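Local coordinates for protein beta-L-arabinobiosidase (Bacteroides thetaiotaomicron, PDB 5MQR) that probably hydrolyses glycosidic linkages in complex plant pectin as a beta-L-arabinobiosidase of a gut bacterium, and may also have sialidase activity, at residues K749-R761 and I822-M836. Sequence-based numbering, arbitrary orientation.
Sequences KFSSWNADAVLAR and INSYMYGNAKALSIM
The carboxamide of N829 works at both ends against the start of helix 754-761. Its ND2 donates to S752 O (2.9 Å), approaching from above that carbonyl plane, while OD1 takes the amide of D756 (N to OD1 3.2 Å) on a lone pair along a nearly straight bond, and more weakly the N of A755. W753, at the N-cap, has no acceptor in its side chain, so asparagine, acceptor and donor in one flat group, suits a site where a neighbouring helix serves these amides. S752 OG receives N754 N in an ST turn and also bonds E781. A water joins D756 OD1 to G828 O; D756 OD2 reaches Y717.

The two helices run in broadly the same direction, 46° apart, with helix 768-788 between them in sequence, consistent with the (alpha/alpha)6 barrel of six-hairpin glycosidases.

W753, its CG set between backbone N and carbonyl carbon (chi1 71°), which turns the indole toward Y825, lays CE3 over the centre of one face of that ring, 3.6 Å from Y825 CZ, the planes inclined at 45°. S751 CB meets the tyrosine edge at CE2 (3.6 Å), and the phenol OH bonds Q953. With an alanine here, the lost ring and hydroxyl would probably open a gap beside W753, let the indole shift and leave Q953 without this bond.

The segment axes approach to 7.3 Å, a close fit that small A755, G828 and A832 suit. Branched L759 packs its CD2 on A832 CB (3.7 Å), its side chain crossing that of I835 at about a right angle, and the CE of selenomethionine M836 lies 4.0 Å from A755 CB.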
# COMPACT_ATOMS: atom_id res chain seq x y z
N LYS A 749 -41.74 22.63 -12.71
CA LYS A 749 -42.48 21.41 -12.99
C LYS A 749 -42.11 20.25 -12.07
O LYS A 749 -42.80 19.24 -12.08
CB LYS A 749 -42.28 20.97 -14.46
CG LYS A 749 -42.79 21.95 -15.51
CD LYS A 749 -44.30 22.10 -15.45
CE LYS A 749 -44.81 23.01 -16.56
NZ LYS A 749 -46.17 23.52 -16.19
N PHE A 750 -41.04 20.38 -11.30
CA PHE A 750 -40.62 19.31 -10.39
C PHE A 750 -40.12 19.84 -9.06
O PHE A 750 -39.41 20.86 -9.00
CB PHE A 750 -39.55 18.43 -11.03
CG PHE A 750 -40.03 17.66 -12.23
CD1 PHE A 750 -40.78 16.51 -12.07
CD2 PHE A 750 -39.78 18.11 -13.51
CE1 PHE A 750 -41.26 15.80 -13.17
CE2 PHE A 750 -40.23 17.40 -14.61
CZ PHE A 750 -40.98 16.25 -14.44
N SER A 751 -40.50 19.13 -7.99
CA SER A 751 -40.02 19.42 -6.66
C SER A 751 -38.50 19.46 -6.66
O SER A 751 -37.84 18.84 -7.51
CB SER A 751 -40.49 18.35 -5.67
OG SER A 751 -41.90 18.24 -5.65
N SER A 752 -37.95 20.21 -5.71
CA SER A 752 -36.52 20.49 -5.65
C SER A 752 -35.92 20.32 -4.25
O SER A 752 -36.47 20.86 -3.28
CB SER A 752 -36.26 21.93 -6.11
OG SER A 752 -34.91 22.28 -5.89
N TRP A 753 -34.80 19.58 -4.18
CA TRP A 753 -33.89 19.65 -3.02
C TRP A 753 -32.56 20.25 -3.41
O TRP A 753 -31.53 19.96 -2.82
CB TRP A 753 -33.75 18.30 -2.29
CG TRP A 753 -33.00 17.17 -2.93
CD1 TRP A 753 -31.71 16.87 -2.74
CD2 TRP A 753 -33.52 16.14 -3.78
NE1 TRP A 753 -31.36 15.75 -3.43
CE2 TRP A 753 -32.47 15.27 -4.07
CE3 TRP A 753 -34.78 15.87 -4.31
CZ2 TRP A 753 -32.62 14.15 -4.88
CZ3 TRP A 753 -34.94 14.75 -5.12
CH2 TRP A 753 -33.87 13.91 -5.40
N ASN A 754 -32.59 21.21 -4.33
CA ASN A 754 -31.36 21.69 -4.94
C ASN A 754 -30.47 22.55 -4.06
O ASN A 754 -29.25 22.56 -4.27
CB ASN A 754 -31.64 22.42 -6.24
CG ASN A 754 -32.17 21.49 -7.30
OD1 ASN A 754 -31.96 20.27 -7.27
ND2 ASN A 754 -32.91 22.06 -8.24
N ALA A 755 -31.05 23.26 -3.09
CA ALA A 755 -30.19 24.00 -2.18
C ALA A 755 -29.41 23.03 -1.31
O ALA A 755 -28.21 23.19 -1.14
CB ALA A 755 -30.97 24.98 -1.33
N ASP A 756 -30.07 21.99 -0.81
CA ASP A 756 -29.35 20.88 -0.12
C ASP A 756 -28.27 20.28 -1.00
O ASP A 756 -27.19 20.04 -0.52
CB ASP A 756 -30.29 19.79 0.36
CG ASP A 756 -29.57 18.55 0.80
OD1 ASP A 756 -29.21 18.46 2.00
OD2 ASP A 756 -29.41 17.65 -0.06
N ALA A 757 -28.58 20.02 -2.27
CA ALA A 757 -27.60 19.44 -3.19
C ALA A 757 -26.40 20.36 -3.47
O ALA A 757 -25.29 19.88 -3.56
CB ALA A 757 -28.27 19.01 -4.50
N VAL A 758 -26.63 21.67 -3.60
CA VAL A 758 -25.53 22.61 -3.79
C VAL A 758 -24.62 22.69 -2.54
O VAL A 758 -23.39 22.72 -2.69
CB VAL A 758 -26.03 24.02 -4.21
CG1 VAL A 758 -24.93 25.07 -4.07
CG2 VAL A 758 -26.50 23.96 -5.65
N LEU A 759 -25.19 22.71 -1.34
CA LEU A 759 -24.38 22.60 -0.15
C LEU A 759 -23.62 21.23 -0.11
O LEU A 759 -22.43 21.20 0.23
CB LEU A 759 -25.21 22.83 1.11
CG LEU A 759 -24.44 22.77 2.44
CD1 LEU A 759 -23.37 23.85 2.48
CD2 LEU A 759 -25.39 22.90 3.62
N ALA A 760 -24.28 20.14 -0.50
CA ALA A 760 -23.61 18.82 -0.56
C ALA A 760 -22.39 18.83 -1.50
O ALA A 760 -21.38 18.19 -1.22
CB ALA A 760 -24.59 17.74 -1.01
N ARG A 761 -22.50 19.58 -2.60
CA ARG A 761 -21.38 19.73 -3.51
C ARG A 761 -20.25 20.44 -2.82
O ARG A 761 -19.12 19.97 -2.89
CB ARG A 761 -21.74 20.49 -4.78
CG ARG A 761 -20.70 20.30 -5.86
CD ARG A 761 -20.62 21.46 -6.81
NE ARG A 761 -19.48 21.29 -7.70
CZ ARG A 761 -19.17 22.10 -8.70
NH1 ARG A 761 -19.91 23.16 -8.97
NH2 ARG A 761 -18.11 21.84 -9.44
N ILE A 822 -41.88 16.66 -0.81
CA ILE A 822 -41.63 18.10 -0.91
C ILE A 822 -41.39 18.74 0.47
O ILE A 822 -40.57 19.64 0.59
CB ILE A 822 -42.72 18.86 -1.71
CG1 ILE A 822 -42.36 20.35 -1.81
CG2 ILE A 822 -44.09 18.72 -1.08
CD1 ILE A 822 -43.04 21.11 -2.94
N ASN A 823 -42.05 18.24 1.51
CA ASN A 823 -41.81 18.74 2.87
C ASN A 823 -40.39 18.48 3.39
O ASN A 823 -39.80 19.36 4.00
CB ASN A 823 -42.86 18.24 3.85
CG ASN A 823 -44.19 18.93 3.64
OD1 ASN A 823 -44.32 20.12 3.96
ND2 ASN A 823 -45.17 18.22 3.04
N SER A 824 -39.84 17.29 3.13
CA SER A 824 -38.49 16.99 3.55
C SER A 824 -37.50 17.79 2.70
O SER A 824 -36.48 18.26 3.20
CB SER A 824 -38.20 15.50 3.41
OG SER A 824 -39.02 14.74 4.27
N TYR A 825 -37.79 17.90 1.40
CA TYR A 825 -36.93 18.62 0.49
C TYR A 825 -36.80 20.08 0.94
O TYR A 825 -35.70 20.65 0.94
CB TYR A 825 -37.46 18.62 -0.96
CG TYR A 825 -37.65 17.30 -1.68
CD1 TYR A 825 -37.09 16.10 -1.22
CD2 TYR A 825 -38.36 17.27 -2.86
CE1 TYR A 825 -37.27 14.91 -1.92
CE2 TYR A 825 -38.54 16.10 -3.57
CZ TYR A 825 -38.02 14.92 -3.09
OH TYR A 825 -38.23 13.78 -3.83
N MSE A 826 -37.91 20.69 1.31
CA MSE A 826 -37.92 22.10 1.70
C MSE A 826 -37.26 22.22 3.04
O MSE A 826 -36.49 23.17 3.25
CB MSE A 826 -39.31 22.70 1.66
CG MSE A 826 -39.86 22.70 0.22
SE MSE A 826 -38.81 23.77 -1.04
CE MSE A 826 -39.23 25.57 -0.38
N TYR A 827 -37.49 21.26 3.95
CA TYR A 827 -36.71 21.20 5.19
C TYR A 827 -35.21 21.25 4.88
O TYR A 827 -34.47 22.09 5.41
CB TYR A 827 -37.03 19.95 6.03
CG TYR A 827 -36.06 19.78 7.15
CD1 TYR A 827 -36.18 20.53 8.32
CD2 TYR A 827 -34.98 18.91 7.04
CE1 TYR A 827 -35.26 20.40 9.36
CE2 TYR A 827 -34.06 18.77 8.08
CZ TYR A 827 -34.20 19.52 9.23
OH TYR A 827 -33.29 19.37 10.24
N GLY A 828 -34.77 20.32 4.03
CA GLY A 828 -33.38 20.23 3.58
C GLY A 828 -32.84 21.51 2.96
O GLY A 828 -31.71 21.92 3.28
N ASN A 829 -33.64 22.15 2.11
CA ASN A 829 -33.22 23.39 1.43
C ASN A 829 -33.08 24.53 2.42
O ASN A 829 -32.10 25.28 2.38
CB ASN A 829 -34.20 23.81 0.34
CG ASN A 829 -34.22 22.87 -0.83
OD1 ASN A 829 -33.22 22.22 -1.16
ND2 ASN A 829 -35.37 22.80 -1.49
N ALA A 830 -34.06 24.62 3.31
CA ALA A 830 -34.03 25.59 4.41
C ALA A 830 -32.81 25.39 5.29
O ALA A 830 -32.09 26.34 5.57
CB ALA A 830 -35.31 25.50 5.23
N LYS A 831 -32.55 24.16 5.70
CA LYS A 831 -31.41 23.88 6.57
C LYS A 831 -30.11 24.27 5.86
O LYS A 831 -29.23 24.88 6.46
CB LYS A 831 -31.35 22.40 6.94
CG LYS A 831 -30.85 22.13 8.35
CD LYS A 831 -29.97 20.90 8.50
CE LYS A 831 -30.51 19.63 7.84
NZ LYS A 831 -29.44 18.59 7.88
N ALA A 832 -30.01 23.93 4.58
CA ALA A 832 -28.82 24.19 3.79
C ALA A 832 -28.62 25.69 3.58
O ALA A 832 -27.50 26.17 3.67
CB ALA A 832 -28.88 23.47 2.45
N LEU A 833 -29.70 26.41 3.31
CA LEU A 833 -29.61 27.85 3.14
C LEU A 833 -29.24 28.56 4.45
O LEU A 833 -28.56 29.55 4.40
CB LEU A 833 -30.90 28.43 2.53
CG LEU A 833 -30.98 28.29 1.00
CD1 LEU A 833 -32.41 28.40 0.53
CD2 LEU A 833 -30.13 29.35 0.31
N SER A 834 -29.67 28.03 5.60
CA SER A 834 -29.25 28.56 6.89
C SER A 834 -27.75 28.47 7.06
O SER A 834 -27.08 29.46 7.38
CB SER A 834 -29.94 27.84 8.05
OG SER A 834 -29.61 28.46 9.28
N ILE A 835 -27.22 27.27 6.84
CA ILE A 835 -25.77 27.03 6.84
C ILE A 835 -25.05 27.97 5.85
O ILE A 835 -24.05 28.56 6.20
CB ILE A 835 -25.42 25.55 6.61
CG1 ILE A 835 -25.80 24.73 7.85
CG2 ILE A 835 -23.94 25.35 6.28
CD1 ILE A 835 -25.95 23.24 7.60
N MSE A 836 -25.59 28.15 4.65
CA MSE A 836 -24.98 29.09 3.68
C MSE A 836 -25.01 30.52 4.15
O MSE A 836 -24.16 31.30 3.76
CB MSE A 836 -25.60 28.98 2.28
CG MSE A 836 -25.23 27.63 1.68
SE MSE A 836 -25.96 27.40 -0.14
CE MSE A 836 -27.45 26.18 0.24
O HOH W 1 -29.88 20.18 4.01